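Local coordinates for protein SmhB (Serratia marcescens, PDB 6ZZ5) that probably serves as the B component of the tripartite alpha-pore-forming toxin Smh, caught here in its soluble form before pore assembly, at residues 26-30 and 61-65; 32-37 and 50-54; 131-135 and 267-272; 198-202 and 240-244; 208-213 and 256-260. Numbering follows the deposited sequence.

Interaction 1 (26-30 and 61-65); sequences CNSVR and AEHYL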
# COMPACT_ATOMS: atom_id res chain seq x y z
N CYS A 26 -1.95 4.66 -6.61
CA CYS A 26 -1.67 6.11 -6.79
C CYS A 26 -1.22 6.38 -8.23
O CYS A 26 -1.62 7.42 -8.80
CB CYS A 26 -0.62 6.62 -5.79
SG CYS A 26 -1.30 6.73 -4.12
N ASN A 27 -0.36 5.54 -8.79
CA ASN A 27 0.10 5.70 -10.20
C ASN A 27 -1.11 5.64 -11.15
O ASN A 27 -1.16 6.41 -12.17
CB ASN A 27 1.17 4.65 -10.58
CG ASN A 27 2.48 4.88 -9.88
OD1 ASN A 27 2.81 6.01 -9.60
ND2 ASN A 27 3.26 3.83 -9.71
N SER A 28 -2.09 4.81 -10.83
CA SER A 28 -3.29 4.63 -11.68
C SER A 28 -4.13 5.91 -11.64
O SER A 28 -4.67 6.32 -12.70
CB SER A 28 -4.12 3.43 -11.35
OG SER A 28 -4.96 3.61 -10.20
N VAL A 29 -4.15 6.57 -10.48
CA VAL A 29 -4.90 7.83 -10.31
C VAL A 29 -4.22 8.88 -11.14
O VAL A 29 -4.90 9.65 -11.79
CB VAL A 29 -5.01 8.23 -8.82
CG1 VAL A 29 -5.62 9.62 -8.62
CG2 VAL A 29 -5.76 7.19 -8.04
N ARG A 30 -2.90 8.92 -11.09
CA ARG A 30 -2.13 9.93 -11.83
C ARG A 30 -2.12 9.65 -13.31
O ARG A 30 -1.70 10.57 -14.06
CB ARG A 30 -0.72 10.07 -11.27
CG ARG A 30 -0.83 10.67 -9.87
CD ARG A 30 0.44 11.06 -9.23
NE ARG A 30 1.36 11.86 -10.02
CZ ARG A 30 1.34 13.18 -10.10
NH1 ARG A 30 0.36 13.89 -9.55
NH2 ARG A 30 2.30 13.79 -10.74
N ALA A 61 -2.67 11.43 -4.44
CA ALA A 61 -1.82 10.35 -4.97
C ALA A 61 -0.36 10.82 -4.99
O ALA A 61 0.51 10.03 -4.54
CB ALA A 61 -2.26 9.99 -6.37
N GLU A 62 -0.11 12.03 -5.49
CA GLU A 62 1.25 12.63 -5.54
C GLU A 62 1.77 12.79 -4.11
O GLU A 62 2.97 12.54 -3.85
CB GLU A 62 1.22 13.99 -6.24
CG GLU A 62 2.57 14.68 -6.34
CD GLU A 62 3.49 14.08 -7.39
OE1 GLU A 62 3.18 12.95 -7.88
OE2 GLU A 62 4.54 14.73 -7.71
N HIS A 63 0.93 13.22 -3.19
CA HIS A 63 1.35 13.41 -1.77
C HIS A 63 1.80 12.04 -1.20
O HIS A 63 2.87 11.93 -0.58
CB HIS A 63 0.24 14.07 -0.99
CG HIS A 63 0.56 14.20 0.46
ND1 HIS A 63 1.76 14.79 0.91
CD2 HIS A 63 -0.14 13.82 1.55
CE1 HIS A 63 1.76 14.78 2.23
NE2 HIS A 63 0.60 14.18 2.63
N TYR A 64 1.02 10.99 -1.44
CA TYR A 64 1.42 9.63 -1.03
C TYR A 64 2.79 9.32 -1.63
O TYR A 64 3.76 8.93 -0.90
CB TYR A 64 0.40 8.54 -1.39
CG TYR A 64 0.98 7.25 -0.91
CD1 TYR A 64 0.88 6.88 0.43
CD2 TYR A 64 1.71 6.45 -1.75
CE1 TYR A 64 1.52 5.75 0.89
CE2 TYR A 64 2.30 5.28 -1.32
CZ TYR A 64 2.25 4.97 0.03
OH TYR A 64 2.89 3.85 0.52
N LEU A 65 2.90 9.45 -2.96
CA LEU A 65 4.07 8.93 -3.71
C LEU A 65 5.32 9.70 -3.27
O LEU A 65 6.36 9.06 -3.10
CB LEU A 65 3.85 9.07 -5.22
CG LEU A 65 2.82 8.11 -5.83
CD1 LEU A 65 2.56 8.46 -7.30
CD2 LEU A 65 3.32 6.67 -5.76
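What stands out here is how closely two helix backbones approach: the CA atoms of Cys26 and Ala61 are only 4.6 Å apart. The contact is an antiparallel helix pair in the long helical bundle of this ClyA/Hbl-like toxin. Segments 26-30 and 61-65, on helices 4-30 and 44-92, cross at -140°, their axes 9.2 Å apart. Small residues make the approach possible, and the CB of Ala61 lies 3.6 Å from Cys26 O. Val29 and the aliphatic part of Arg30 also pack on that methyl group. Leu65 extends the apolar seam, its CG 3.7 Å from Cys26 CB, while its CD1 reaches Asn27 OD1 at 3.4 Å. At the edge of the pair Arg30 NE and Glu62 OE1 form a salt bridge at 3.0 Å; because the oxygen lies well out of the guanidinium plane, no N-H points at it, and the position of Glu62 OE1 is less certain, as it is modelled too close to a neighbour. Tyr64 touches Ile127 and Leu130 of helix 99-151, and its hydroxyl is hydrogen-bonded to Gln69. Beside it comes a sulfur-aromatic contact: Cys26 SG lies 4.7 Å from the centroid of the Tyr64 ring, approaching obliquely at 54° from the ring normal.

Interaction 2 (32-37 and 50-54); sequences QIPVDF and INTGL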
# COMPACT_ATOMS: atom_id res chain seq x y z
N GLN A 32 -4.98 8.82 -14.97
CA GLN A 32 -6.38 9.04 -15.40
C GLN A 32 -6.46 10.32 -16.22
O GLN A 32 -6.04 11.39 -15.73
CB GLN A 32 -7.35 9.11 -14.21
CG GLN A 32 -8.78 9.41 -14.62
CD GLN A 32 -9.34 8.38 -15.56
OE1 GLN A 32 -9.22 7.18 -15.28
NE2 GLN A 32 -9.89 8.84 -16.68
N ILE A 33 -6.93 10.20 -17.45
CA ILE A 33 -7.17 11.38 -18.32
C ILE A 33 -8.42 12.09 -17.83
O ILE A 33 -9.41 11.44 -17.42
CB ILE A 33 -7.27 10.98 -19.81
CG1 ILE A 33 -7.26 12.21 -20.71
CG2 ILE A 33 -8.48 10.16 -20.07
CD1 ILE A 33 -7.00 11.90 -22.18
N PRO A 34 -8.41 13.44 -17.84
CA PRO A 34 -9.59 14.22 -17.51
C PRO A 34 -10.70 13.87 -18.49
O PRO A 34 -10.44 13.50 -19.65
CB PRO A 34 -9.16 15.69 -17.64
CG PRO A 34 -7.67 15.63 -17.48
CD PRO A 34 -7.24 14.29 -18.05
N VAL A 35 -11.92 13.93 -17.97
CA VAL A 35 -13.15 13.57 -18.70
C VAL A 35 -13.44 14.73 -19.67
O VAL A 35 -13.14 15.93 -19.43
CB VAL A 35 -14.32 13.24 -17.75
CG1 VAL A 35 -13.96 12.22 -16.72
CG2 VAL A 35 -14.93 14.47 -17.10
N ASP A 36 -14.12 14.36 -20.73
CA ASP A 36 -14.46 15.25 -21.85
C ASP A 36 -15.95 15.00 -22.15
O ASP A 36 -16.27 13.95 -22.69
CB ASP A 36 -13.56 14.91 -23.03
CG ASP A 36 -13.82 15.80 -24.22
OD1 ASP A 36 -14.76 16.66 -24.12
OD2 ASP A 36 -13.13 15.59 -25.24
N PHE A 37 -16.82 15.90 -21.76
CA PHE A 37 -18.26 15.81 -22.08
C PHE A 37 -18.55 16.85 -23.15
O PHE A 37 -19.66 17.36 -23.14
CB PHE A 37 -19.09 16.07 -20.83
CG PHE A 37 -18.97 15.04 -19.75
CD1 PHE A 37 -18.33 13.83 -19.97
CD2 PHE A 37 -19.48 15.32 -18.49
CE1 PHE A 37 -18.18 12.92 -18.94
CE2 PHE A 37 -19.35 14.40 -17.47
CZ PHE A 37 -18.72 13.19 -17.70
N ILE A 50 -16.06 17.15 -12.01
CA ILE A 50 -15.34 15.84 -12.04
C ILE A 50 -13.84 16.09 -12.19
O ILE A 50 -13.04 15.39 -11.54
CB ILE A 50 -15.89 14.96 -13.16
CG1 ILE A 50 -17.33 14.53 -12.85
CG2 ILE A 50 -14.96 13.78 -13.42
CD1 ILE A 50 -18.01 14.03 -14.05
N ASN A 51 -13.45 16.99 -13.11
CA ASN A 51 -12.02 17.22 -13.39
C ASN A 51 -11.40 17.94 -12.18
O ASN A 51 -10.23 17.67 -11.86
CB ASN A 51 -11.87 17.91 -14.73
CG ASN A 51 -12.12 16.94 -15.86
OD1 ASN A 51 -12.00 15.73 -15.63
ND2 ASN A 51 -12.35 17.44 -17.07
N THR A 52 -12.14 18.79 -11.49
CA THR A 52 -11.67 19.42 -10.24
C THR A 52 -11.40 18.29 -9.25
O THR A 52 -10.31 18.28 -8.63
CB THR A 52 -12.66 20.45 -9.68
OG1 THR A 52 -12.68 21.45 -10.66
CG2 THR A 52 -12.29 21.04 -8.32
N GLY A 53 -12.37 17.39 -9.10
CA GLY A 53 -12.17 16.19 -8.27
C GLY A 53 -10.94 15.38 -8.64
O GLY A 53 -10.17 14.94 -7.74
N LEU A 54 -10.78 15.09 -9.93
CA LEU A 54 -9.63 14.31 -10.41
C LEU A 54 -8.32 15.05 -10.08
O LEU A 54 -7.39 14.36 -9.68
CB LEU A 54 -9.75 14.02 -11.91
CG LEU A 54 -8.54 13.35 -12.55
CD1 LEU A 54 -8.26 11.97 -11.92
CD2 LEU A 54 -8.75 13.23 -14.06
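Leu54 has the most surface buried in this contact, in which the loop leaving helix 4-30 doubles back along the early turns of helix 44-92; Asn51 and Val35 follow, level with Ile50. Asn51 does the polar work. Its amide pairs with both ends of one residue's backbone: Val35 N donates to Asn51 OD1 at 3.0 Å, and Asn51 ND2 donates to Val35 O at 2.9 Å. Val35 itself points at the helix, and its CG2 packs on Ile50 CG2 at 3.7 Å. Leu54, one turn after Ile50, fills the space under the start of the loop, with CD1 3.8 Å from Gln32 CG and CD2 3.7 Å from Pro34 CA. At the far end Phe37 CE2 reaches Ile50 CD1 at 3.7 Å. Helix 252-300 closes the apolar side, Ile260 touching both Val35 and Ile50. The Asn51 amide thus satisfies both backbone groups of Val35, much as a neighbouring strand would, so this loop residue can be buried against apolar side chains.

Interaction 3 (131-135 and 267-272); sequences NDKLI and LQTQAQ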
# COMPACT_ATOMS: atom_id res chain seq x y z
N ASN A 131 -5.68 9.93 4.72
CA ASN A 131 -6.91 9.09 4.80
C ASN A 131 -8.09 10.00 5.10
O ASN A 131 -9.13 9.85 4.44
CB ASN A 131 -6.74 7.95 5.80
CG ASN A 131 -7.89 6.98 5.77
OD1 ASN A 131 -8.35 6.59 4.70
ND2 ASN A 131 -8.27 6.54 6.96
N ASP A 132 -7.97 10.88 6.08
CA ASP A 132 -9.09 11.77 6.49
C ASP A 132 -9.50 12.65 5.31
O ASP A 132 -10.71 12.72 5.00
CB ASP A 132 -8.74 12.61 7.73
CG ASP A 132 -8.57 11.74 8.97
OD1 ASP A 132 -9.05 10.60 8.93
OD2 ASP A 132 -7.93 12.21 9.96
N LYS A 133 -8.54 13.27 4.62
CA LYS A 133 -8.87 14.16 3.48
C LYS A 133 -9.54 13.33 2.37
O LYS A 133 -10.49 13.82 1.76
CB LYS A 133 -7.62 14.82 2.92
CG LYS A 133 -6.97 15.78 3.88
CD LYS A 133 -5.70 16.38 3.29
CE LYS A 133 -4.83 17.03 4.35
NZ LYS A 133 -4.24 18.28 3.81
N LEU A 134 -9.08 12.09 2.16
CA LEU A 134 -9.59 11.18 1.11
C LEU A 134 -11.03 10.77 1.48
O LEU A 134 -11.87 10.64 0.56
CB LEU A 134 -8.67 9.98 0.92
CG LEU A 134 -7.43 10.23 0.06
CD1 LEU A 134 -6.45 9.07 0.21
CD2 LEU A 134 -7.81 10.45 -1.41
N ILE A 135 -11.32 10.59 2.76
CA ILE A 135 -12.69 10.23 3.24
C ILE A 135 -13.61 11.40 2.83
O ILE A 135 -14.63 11.17 2.13
CB ILE A 135 -12.75 9.92 4.74
CG1 ILE A 135 -12.02 8.61 5.02
CG2 ILE A 135 -14.20 9.87 5.23
CD1 ILE A 135 -11.70 8.37 6.46
N LEU A 267 -9.10 4.67 -3.71
CA LEU A 267 -7.85 5.32 -3.25
C LEU A 267 -7.96 5.54 -1.72
O LEU A 267 -6.99 5.22 -0.99
CB LEU A 267 -7.61 6.63 -3.99
CG LEU A 267 -6.39 7.42 -3.55
CD1 LEU A 267 -5.11 6.60 -3.67
CD2 LEU A 267 -6.32 8.72 -4.31
N GLN A 268 -9.12 5.94 -1.24
CA GLN A 268 -9.37 6.06 0.21
C GLN A 268 -9.23 4.69 0.90
O GLN A 268 -8.55 4.60 1.95
CB GLN A 268 -10.70 6.72 0.53
CG GLN A 268 -10.81 6.98 2.04
CD GLN A 268 -11.46 5.82 2.76
OE1 GLN A 268 -12.46 5.32 2.27
NE2 GLN A 268 -10.94 5.46 3.92
N THR A 269 -9.76 3.64 0.31
CA THR A 269 -9.66 2.25 0.84
C THR A 269 -8.18 1.88 1.01
O THR A 269 -7.80 1.38 2.10
CB THR A 269 -10.41 1.21 -0.02
OG1 THR A 269 -11.76 1.66 0.03
CG2 THR A 269 -10.29 -0.19 0.52
N GLN A 270 -7.36 2.16 0.00
CA GLN A 270 -5.92 1.88 0.07
C GLN A 270 -5.29 2.69 1.20
O GLN A 270 -4.42 2.16 1.94
CB GLN A 270 -5.28 2.19 -1.27
CG GLN A 270 -5.83 1.36 -2.41
CD GLN A 270 -5.36 -0.05 -2.17
OE1 GLN A 270 -4.18 -0.30 -1.96
NE2 GLN A 270 -6.29 -0.93 -2.01
N ALA A 271 -5.69 3.94 1.37
CA ALA A 271 -5.10 4.82 2.41
C ALA A 271 -5.47 4.28 3.79
O ALA A 271 -4.60 4.33 4.67
CB ALA A 271 -5.54 6.27 2.24
N GLN A 272 -6.68 3.75 3.95
CA GLN A 272 -7.13 3.16 5.24
C GLN A 272 -6.21 1.98 5.57
O GLN A 272 -5.76 1.85 6.71
CB GLN A 272 -8.60 2.83 5.21
CG GLN A 272 -9.15 2.34 6.56
CD GLN A 272 -9.33 3.50 7.53
OE1 GLN A 272 -10.11 4.41 7.27
NE2 GLN A 272 -8.54 3.52 8.57
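Asn131 takes a t rotamer that swings its amide across to helix 252-300, where it serves two glutamines at once. Gln268 NE2 donates to Asn131 OD1 at 2.9 Å, and Asn131 ND2 donates to Gln272 OE1 at 2.8 Å; both bonds are nearly straight. The glutamines bend to meet it: Gln268 has chi1 t but chi2 between wells at -91°, whereas Gln272 turns at chi2 (p), bringing its end nearer than its CA-to-CB bond alone would suggest. Ile135, its CG1 3.5 Å from Gln268 NE2, flanks this polar trio. Deeper in, Leu134 in the common m,t conformation spreads its methyls between two partners, CD1 at 3.6 Å from Ala271 CB and CD2 at 3.7 Å from Leu267 CD2. Leu267 (t,p) in turn touches Tyr25 and Cys26 of helix 4-30. The axes of the short segments approach to 9.0 Å at -154°, an antiparallel helix pair with an apolar inner seam and an amide network beside it, as expected inside the elongated helical bundle of ClyA-like toxins.

Interaction 4 (198-202 and 240-244); sequences AVAGL and REKLY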
# COMPACT_ATOMS: atom_id res chain seq x y z
N ALA A 198 -7.71 0.24 -18.25
CA ALA A 198 -9.14 0.54 -18.05
C ALA A 198 -9.82 -0.52 -17.18
O ALA A 198 -9.54 -1.71 -17.31
CB ALA A 198 -9.83 0.72 -19.37
N VAL A 199 -10.75 -0.08 -16.35
CA VAL A 199 -11.50 -0.93 -15.40
C VAL A 199 -12.69 -1.61 -16.09
O VAL A 199 -13.27 -2.48 -15.47
CB VAL A 199 -12.00 -0.10 -14.20
CG1 VAL A 199 -10.81 0.47 -13.43
CG2 VAL A 199 -13.02 0.97 -14.59
N ALA A 200 -13.00 -1.24 -17.33
CA ALA A 200 -14.12 -1.79 -18.12
C ALA A 200 -13.64 -2.00 -19.56
O ALA A 200 -12.56 -1.49 -19.91
CB ALA A 200 -15.31 -0.87 -18.06
N GLY A 201 -14.38 -2.79 -20.33
CA GLY A 201 -14.08 -3.08 -21.74
C GLY A 201 -14.03 -1.80 -22.55
O GLY A 201 -14.78 -0.85 -22.30
N LEU A 202 -13.13 -1.75 -23.52
CA LEU A 202 -12.90 -0.53 -24.33
C LEU A 202 -13.74 -0.61 -25.60
O LEU A 202 -13.87 -1.70 -26.13
CB LEU A 202 -11.42 -0.42 -24.66
CG LEU A 202 -10.56 -0.18 -23.43
CD1 LEU A 202 -9.10 -0.29 -23.83
CD2 LEU A 202 -10.90 1.17 -22.81
N ARG A 240 -14.94 -7.67 -12.65
CA ARG A 240 -15.27 -6.22 -12.63
C ARG A 240 -15.73 -5.80 -14.04
O ARG A 240 -16.73 -5.05 -14.19
CB ARG A 240 -14.07 -5.38 -12.17
CG ARG A 240 -14.34 -3.88 -12.26
CD ARG A 240 -13.28 -3.01 -11.59
NE ARG A 240 -11.99 -3.27 -12.23
CZ ARG A 240 -10.80 -2.94 -11.77
NH1 ARG A 240 -10.69 -2.31 -10.63
NH2 ARG A 240 -9.72 -3.27 -12.43
N GLU A 241 -14.97 -6.18 -15.03
CA GLU A 241 -15.29 -5.84 -16.43
C GLU A 241 -16.68 -6.38 -16.80
O GLU A 241 -17.50 -5.60 -17.40
CB GLU A 241 -14.15 -6.32 -17.32
CG GLU A 241 -14.41 -6.08 -18.76
CD GLU A 241 -13.15 -5.92 -19.60
OE1 GLU A 241 -12.14 -5.30 -19.15
OE2 GLU A 241 -13.20 -6.38 -20.71
N LYS A 242 -17.01 -7.57 -16.32
CA LYS A 242 -18.34 -8.19 -16.60
C LYS A 242 -19.47 -7.43 -15.87
O LYS A 242 -20.55 -7.26 -16.44
CB LYS A 242 -18.31 -9.70 -16.29
CG LYS A 242 -19.55 -10.48 -16.71
CD LYS A 242 -19.88 -10.38 -18.22
CE LYS A 242 -20.96 -11.34 -18.69
NZ LYS A 242 -22.17 -11.23 -17.83
N LEU A 243 -19.25 -6.99 -14.63
CA LEU A 243 -20.30 -6.22 -13.90
C LEU A 243 -20.58 -4.88 -14.59
O LEU A 243 -21.75 -4.41 -14.56
CB LEU A 243 -19.82 -6.06 -12.45
CG LEU A 243 -19.76 -7.38 -11.69
CD1 LEU A 243 -18.89 -7.23 -10.47
CD2 LEU A 243 -21.19 -7.84 -11.38
N TYR A 244 -19.57 -4.23 -15.16
CA TYR A 244 -19.78 -2.99 -15.97
C TYR A 244 -20.49 -3.28 -17.30
O TYR A 244 -21.41 -2.54 -17.64
CB TYR A 244 -18.47 -2.29 -16.28
CG TYR A 244 -17.96 -1.48 -15.14
CD1 TYR A 244 -18.72 -0.44 -14.64
CD2 TYR A 244 -16.73 -1.76 -14.57
CE1 TYR A 244 -18.25 0.33 -13.59
CE2 TYR A 244 -16.23 -1.00 -13.54
CZ TYR A 244 -16.99 0.05 -13.06
OH TYR A 244 -16.53 0.79 -12.02
O HOH W 1 -10.64 -4.22 -17.12
O HOH W 2 -17.06 -3.80 -19.41
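Residues 198-202 run mostly extended, broken by a helical-region conformation at Val199 (phi/psi -83°/-8°), while 240-244 is regular helix, held by Tyr244 N to Arg240 O at 3.1 Å. The loop belongs to the long connection between antiparallel strands 191-196 and 216-221. These make up part of a small beta head region that, with helix 230-245, is laid against the helical bundle, probably comparable to the beta-tongue head of ClyA-like toxins. The backbones come nearest at Ala200 and Glu241, whose CA atoms are 4.5 Å apart. Val199 is the most covered residue: its CB lies over one face of the Arg240 guanidinium, 3.7 Å from NE, and its CG2 packs 3.9 Å from Tyr244 CE2. Ala200 CB meets the same ring at CD2, also 3.9 Å away. Arg240 NH1 is hydrogen-bonded to Gly214 O, which ties helix 230-245 to the end of this connection; Glu241 hydrogen-bonds Ser348 and forms a salt bridge with Arg245. Direct hydrogen bonds between the two segments are lacking, and water takes their place. One molecule donates to Ala198 O and to Glu241 OE1, 2.7 Å each, and a second accepts from Gly201 N at 3.0 Å and donates to Glu241 O at 2.7 Å.

Interaction 5 (208-213 and 256-260); sequences STPVVM and VASQI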
# COMPACT_ATOMS: atom_id res chain seq x y z
N SER A 208 -17.12 8.39 -24.53
CA SER A 208 -16.85 7.80 -23.18
C SER A 208 -15.33 7.73 -22.91
O SER A 208 -14.63 6.94 -23.54
CB SER A 208 -17.52 6.44 -23.09
OG SER A 208 -17.91 6.16 -21.76
N THR A 209 -14.81 8.49 -21.94
CA THR A 209 -13.38 8.49 -21.52
C THR A 209 -13.03 7.18 -20.83
O THR A 209 -13.77 6.76 -19.95
CB THR A 209 -13.14 9.67 -20.57
OG1 THR A 209 -13.41 10.85 -21.32
CG2 THR A 209 -11.74 9.73 -19.99
N PRO A 210 -11.90 6.52 -21.13
CA PRO A 210 -11.54 5.29 -20.44
C PRO A 210 -11.11 5.67 -19.02
O PRO A 210 -10.46 6.71 -18.89
CB PRO A 210 -10.30 4.76 -21.16
CG PRO A 210 -9.69 6.00 -21.84
CD PRO A 210 -10.88 6.90 -22.13
N VAL A 211 -11.44 4.84 -18.05
CA VAL A 211 -11.09 5.10 -16.64
C VAL A 211 -10.10 4.04 -16.19
O VAL A 211 -10.47 2.86 -16.10
CB VAL A 211 -12.35 5.21 -15.76
CG1 VAL A 211 -12.01 5.40 -14.30
CG2 VAL A 211 -13.22 6.35 -16.24
N VAL A 212 -8.88 4.48 -15.92
CA VAL A 212 -7.79 3.59 -15.44
C VAL A 212 -7.65 3.76 -13.93
O VAL A 212 -6.85 3.11 -13.34
CB VAL A 212 -6.47 3.88 -16.19
CG1 VAL A 212 -6.62 3.74 -17.69
CG2 VAL A 212 -5.93 5.27 -15.91
N MET A 213 -8.36 4.69 -13.32
CA MET A 213 -8.30 4.94 -11.87
C MET A 213 -8.77 3.70 -11.12
O MET A 213 -9.89 3.26 -11.35
CB MET A 213 -9.20 6.11 -11.51
CG MET A 213 -8.81 6.76 -10.23
SD MET A 213 -9.79 8.26 -9.89
CE MET A 213 -9.87 8.86 -11.55
N VAL A 256 -18.78 6.80 -16.71
CA VAL A 256 -17.44 7.40 -16.52
C VAL A 256 -17.38 8.08 -15.15
O VAL A 256 -16.41 7.82 -14.40
CB VAL A 256 -17.11 8.35 -17.68
CG1 VAL A 256 -15.87 9.14 -17.41
CG2 VAL A 256 -17.01 7.57 -19.00
N ALA A 257 -18.36 8.91 -14.78
CA ALA A 257 -18.35 9.64 -13.50
C ALA A 257 -18.31 8.61 -12.36
O ALA A 257 -17.57 8.83 -11.36
CB ALA A 257 -19.54 10.53 -13.37
N SER A 258 -19.10 7.54 -12.50
CA SER A 258 -19.26 6.48 -11.46
C SER A 258 -17.91 5.76 -11.30
O SER A 258 -17.52 5.46 -10.15
CB SER A 258 -20.30 5.47 -11.88
OG SER A 258 -20.40 4.40 -10.93
N GLN A 259 -17.26 5.47 -12.42
CA GLN A 259 -15.97 4.74 -12.43
C GLN A 259 -14.92 5.62 -11.73
O GLN A 259 -14.16 5.11 -10.91
CB GLN A 259 -15.58 4.35 -13.84
CG GLN A 259 -16.41 3.21 -14.40
CD GLN A 259 -16.24 3.00 -15.88
OE1 GLN A 259 -15.53 3.75 -16.53
NE2 GLN A 259 -16.89 1.99 -16.43
N ILE A 260 -14.90 6.91 -11.98
CA ILE A 260 -13.96 7.81 -11.28
C ILE A 260 -14.28 7.79 -9.80
O ILE A 260 -13.32 7.76 -9.02
CB ILE A 260 -13.96 9.20 -11.92
CG1 ILE A 260 -13.22 9.12 -13.27
CG2 ILE A 260 -13.30 10.21 -11.02
CD1 ILE A 260 -13.55 10.22 -14.17
O HOH W 3 -13.26 2.51 -18.59
O HOH W 4 -12.48 2.79 -11.33
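Ser208, the first residue built after a gap in the model at 206-207, starts the strip at the surface, where its OG lies 3.2 Å from Val256 CG2. Thr209 continues along the same valine: its carbonyl O is 3.5 Å from Val256 CG2. Pro210 turns its ring away from the helix, and its O accepts a hydrogen bond from Gln32 in the loop between helices 4-30 and 44-92. Val211 is the centre of the contact, with its CA-to-CB bond directed toward the helix. Its CG2 packs 4.0 Å from Val256 CG1 and 3.5 Å from Gln259 OE1, and its CG1 is 4.0 Å from Ile260 CG1, so it fills the space between successive turns. Val211 N donates to a water at 3.0 Å, which gives a weak hydrogen bond to Gln259 OE1 at 3.3 Å. Val212 faces elsewhere, its N bound to Gln32. Met213 then comes back toward the helix, with CE 3.7 Å from Ile260 CG2, and a second water donates to Met213 O at 2.6 Å and to Gln259 O at 2.9 Å. Water thus supplements the apolar contacts of Val211 and Met213. The arrangement is that of a connection between two antiparallel strands folded along the start of helix 252-300, consistent with the apolar head of a soluble ClyA-like toxin being packed down on its helical bundle.

Interactions 2 and 5 are the pair with the closest centres, 9 Å apart: Gln32 OE1 lies 2.8 Å from Val212 N, a probable hydrogen bond, and Val35 CG1 touches Ile260 CD1 at 3.3 Å. Interaction 4 joins the same patch 10 Å from interaction 5, centre to centre, through Val199 N to Val211 O at 3.0 Å, so the strand connection is tied both to helix 230-245 and to helix 252-300. Interaction 1 touches both the helix pair of interaction 3, where Cys26 SG meets Leu267 CD1 at 3.8 Å, and the loop of interaction 5, where Val29 CG2 meets Met213 CG, also at 3.8 Å. A bound ethanediol, probably from the crystallisation liquor, sits about 5 Å from the Gln272 side chain.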